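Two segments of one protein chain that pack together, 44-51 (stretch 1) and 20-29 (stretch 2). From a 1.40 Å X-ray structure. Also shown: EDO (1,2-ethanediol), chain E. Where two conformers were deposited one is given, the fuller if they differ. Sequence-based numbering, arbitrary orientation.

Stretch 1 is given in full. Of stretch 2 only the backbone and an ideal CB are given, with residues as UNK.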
# COMPACT_ATOMS: atom_id res chain seq x y z
N SER A 44 0.57 6.19 -24.83
CA SER A 44 1.82 6.48 -25.54
C SER A 44 3.02 6.23 -24.64
O SER A 44 4.06 5.73 -25.10
CB SER A 44 1.83 7.93 -26.01
OG SER A 44 0.81 8.16 -26.95
N LEU A 45 2.90 6.59 -23.36
CA LEU A 45 3.97 6.33 -22.40
C LEU A 45 4.22 4.84 -22.26
O LEU A 45 5.37 4.39 -22.28
CB LEU A 45 3.58 6.93 -21.04
CG LEU A 45 4.32 6.34 -19.84
CD1 LEU A 45 5.80 6.78 -19.85
CD2 LEU A 45 3.65 6.78 -18.57
N LEU A 46 3.16 4.06 -22.08
CA LEU A 46 3.33 2.62 -21.93
C LEU A 46 3.95 2.00 -23.18
O LEU A 46 4.84 1.15 -23.08
CB LEU A 46 1.99 1.97 -21.57
CG LEU A 46 1.50 2.33 -20.17
CD1 LEU A 46 0.02 2.00 -19.99
CD2 LEU A 46 2.33 1.59 -19.13
N GLU A 47 3.51 2.43 -24.37
CA GLU A 47 4.09 1.92 -25.60
C GLU A 47 5.56 2.30 -25.71
O GLU A 47 6.39 1.47 -26.10
CB GLU A 47 3.32 2.44 -26.82
CG GLU A 47 1.91 1.83 -26.93
CD GLU A 47 1.00 2.56 -27.91
OE1 GLU A 47 1.30 3.70 -28.31
OE2 GLU A 47 -0.05 1.98 -28.27
N ALA A 48 5.90 3.55 -25.37
CA ALA A 48 7.29 4.00 -25.49
C ALA A 48 8.18 3.32 -24.47
O ALA A 48 9.32 2.97 -24.77
CB ALA A 48 7.37 5.52 -25.34
N ARG A 49 7.67 3.12 -23.24
CA ARG A 49 8.46 2.43 -22.23
C ARG A 49 8.68 0.97 -22.61
O ARG A 49 9.78 0.44 -22.43
CB ARG A 49 7.78 2.57 -20.86
CG ARG A 49 8.59 2.06 -19.66
CD ARG A 49 9.88 2.87 -19.41
NE ARG A 49 9.63 4.31 -19.29
CZ ARG A 49 9.26 4.93 -18.16
NH1 ARG A 49 9.09 4.24 -17.04
NH2 ARG A 49 9.05 6.24 -18.18
N ALA A 50 7.66 0.32 -23.20
CA ALA A 50 7.84 -1.05 -23.68
C ALA A 50 8.92 -1.11 -24.75
O ALA A 50 9.76 -2.02 -24.75
CB ALA A 50 6.50 -1.58 -24.21
N SER A 51 8.92 -0.15 -25.67
CA SER A 51 9.98 -0.10 -26.68
C SER A 51 11.35 0.09 -26.04
O SER A 51 12.32 -0.57 -26.44
CB SER A 51 9.69 1.02 -27.68
OG SER A 51 8.56 0.70 -28.47
N UNK A 20 7.67 8.82 -14.74
CA UNK A 20 9.11 8.80 -14.96
C UNK A 20 9.81 7.69 -14.18
O UNK A 20 10.99 7.44 -14.42
CB UNK A 20 9.71 10.15 -14.58
N UNK A 21 9.10 7.05 -13.25
CA UNK A 21 9.65 5.99 -12.44
C UNK A 21 9.34 4.61 -12.98
O UNK A 21 8.93 4.44 -14.14
CB UNK A 21 9.13 6.11 -11.01
N UNK A 22 9.50 3.60 -12.12
CA UNK A 22 9.37 2.21 -12.57
C UNK A 22 7.92 1.73 -12.60
O UNK A 22 7.68 0.59 -13.03
CB UNK A 22 10.19 1.29 -11.66
N UNK A 23 6.96 2.53 -12.16
CA UNK A 23 5.56 2.14 -12.18
C UNK A 23 5.11 1.62 -13.54
O UNK A 23 4.55 0.52 -13.65
CB UNK A 23 4.69 3.33 -11.77
N UNK A 24 5.33 2.40 -14.61
CA UNK A 24 4.99 1.89 -15.95
C UNK A 24 5.69 0.58 -16.27
O UNK A 24 5.04 -0.35 -16.77
CB UNK A 24 5.35 2.93 -17.02
N UNK A 25 6.99 0.48 -15.95
CA UNK A 25 7.73 -0.75 -16.20
C UNK A 25 7.06 -1.93 -15.51
O UNK A 25 6.96 -3.02 -16.08
CB UNK A 25 9.18 -0.61 -15.73
N UNK A 26 6.64 -1.74 -14.26
CA UNK A 26 6.02 -2.82 -13.50
C UNK A 26 4.67 -3.22 -14.10
O UNK A 26 4.33 -4.40 -14.10
CB UNK A 26 5.84 -2.40 -12.04
N UNK A 27 3.91 -2.24 -14.60
CA UNK A 27 2.65 -2.58 -15.26
C UNK A 27 2.90 -3.37 -16.53
O UNK A 27 2.16 -4.32 -16.83
CB UNK A 27 1.85 -1.32 -15.58
N UNK A 28 3.95 -3.01 -17.28
CA UNK A 28 4.28 -3.76 -18.49
C UNK A 28 4.66 -5.20 -18.16
O UNK A 28 4.37 -6.10 -18.95
CB UNK A 28 5.42 -3.08 -19.24
N UNK A 29 5.28 -5.43 -17.00
CA UNK A 29 5.58 -6.79 -16.57
C UNK A 29 4.33 -7.65 -16.41
O UNK A 29 4.42 -8.88 -16.49
CB UNK A 29 6.35 -6.76 -15.25
C1 EDO E . 9.04 6.86 -22.02
O1 EDO E . 9.46 7.34 -20.74
C2 EDO E . 10.19 6.11 -22.66
O2 EDO E . 10.47 4.97 -21.84

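Stretch 1 is a helix that offers stretch 2 two kinds of surface: the apolar ends of L45, L46 and A50, and the guanidinium of R49. The helix of stretch 2 crosses it at 79°.

At position 20 the CA-to-CB bond points away, and the ideal CB lies 5.4 Å from R49 NH2. Many side chains would suit; the residue is A20, whose CA sits 4.1 Å from R49 NH2, at the guanidinium edge.

Position 21 also points away, and its phi/psi of -97/-164 does not demand glycine. What matters is its carbonyl: R49 NH1 donates a hydrogen bond to the backbone O of position 21 at 2.9 Å, which any residue could accept. It is G21.

At position 22 CA-to-CB points away, with nothing of stretch 1 within 5.5 Å of the ideal CB, so many side chains would suit; it is I22. Position 23 points sideways, equally free of stretch 1, and its phi/psi of -51/-54 is ordinary helix that does not require glycine, yet it is G23.

Position 24 points toward stretch 1, its ideal CB 3.9 Å from L46 CD2 and 4.0 Å from R49 NH1. A compact apolar side chain would suit: alanine, valine or proline. Proline is especially plausible in the first turn of a helix, where its missing N-H costs no helical hydrogen bond, and phi of -56° fits its ring. It is P24, with CG 3.9 Å from L45 CD2 and CB 4.1 Å from L46 CD2.

Position 25 points sideways, its ideal CB 4.8 Å from R49 CG. The nearby positive charge favours an acceptor, with aspartate or asparagine short enough to turn back and glutamate also conceivable. D25 adopts chi1 m, bringing OD1 2.7 Å from R49 NH1 in a hydrogen-bonded salt bridge. NH1 thus serves both this carboxylate and the G21 carbonyl, while R49 NE and NH2 bind the ethanediol.

Position 26 is out of reach and undetermined by stretch 1; it is L26.

Position 27 points toward stretch 1, but its ideal CB remains 4.6 Å from L46 CD2. Small or medium apolar residues would suit, such as alanine, cysteine or valine. It is C27, which makes no close contact across the interface.

Position 28 also points toward, its ideal CB 5.3 Å from A50 CB. That gap calls for leucine or methionine. L28, with chi1 m and chi2 t, fills it: CD1 lies 3.9 Å from A50 CB and CD2 4.0 Å from L46 CD2.

Position 29 is out of reach, leaving the choice open; it is A29.

Stretch 2 20-29: AGIGPDLCLA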
# COMPACT_ATOMS: atom_id res chain seq x y z
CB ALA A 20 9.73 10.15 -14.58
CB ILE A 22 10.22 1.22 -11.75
CG1 ILE A 22 9.88 1.28 -10.26
CG2 ILE A 22 11.71 1.44 -12.05
CD1 ILE A 22 10.50 0.15 -9.45
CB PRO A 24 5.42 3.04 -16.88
CG PRO A 24 5.24 4.27 -16.03
CD PRO A 24 5.69 3.84 -14.64
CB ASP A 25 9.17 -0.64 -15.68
CG ASP A 25 9.91 0.58 -16.21
OD1 ASP A 25 9.33 1.68 -16.26
OD2 ASP A 25 11.12 0.45 -16.52
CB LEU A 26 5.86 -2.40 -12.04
CG LEU A 26 7.20 -2.21 -11.32
CD1 LEU A 26 7.00 -1.60 -9.94
CD2 LEU A 26 7.92 -3.54 -11.24
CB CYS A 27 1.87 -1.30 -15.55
SG CYS A 27 1.30 -0.46 -14.06
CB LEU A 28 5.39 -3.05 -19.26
CG LEU A 28 5.05 -1.65 -19.77
CD1 LEU A 28 6.27 -0.96 -20.34
CD2 LEU A 28 3.93 -1.70 -20.82
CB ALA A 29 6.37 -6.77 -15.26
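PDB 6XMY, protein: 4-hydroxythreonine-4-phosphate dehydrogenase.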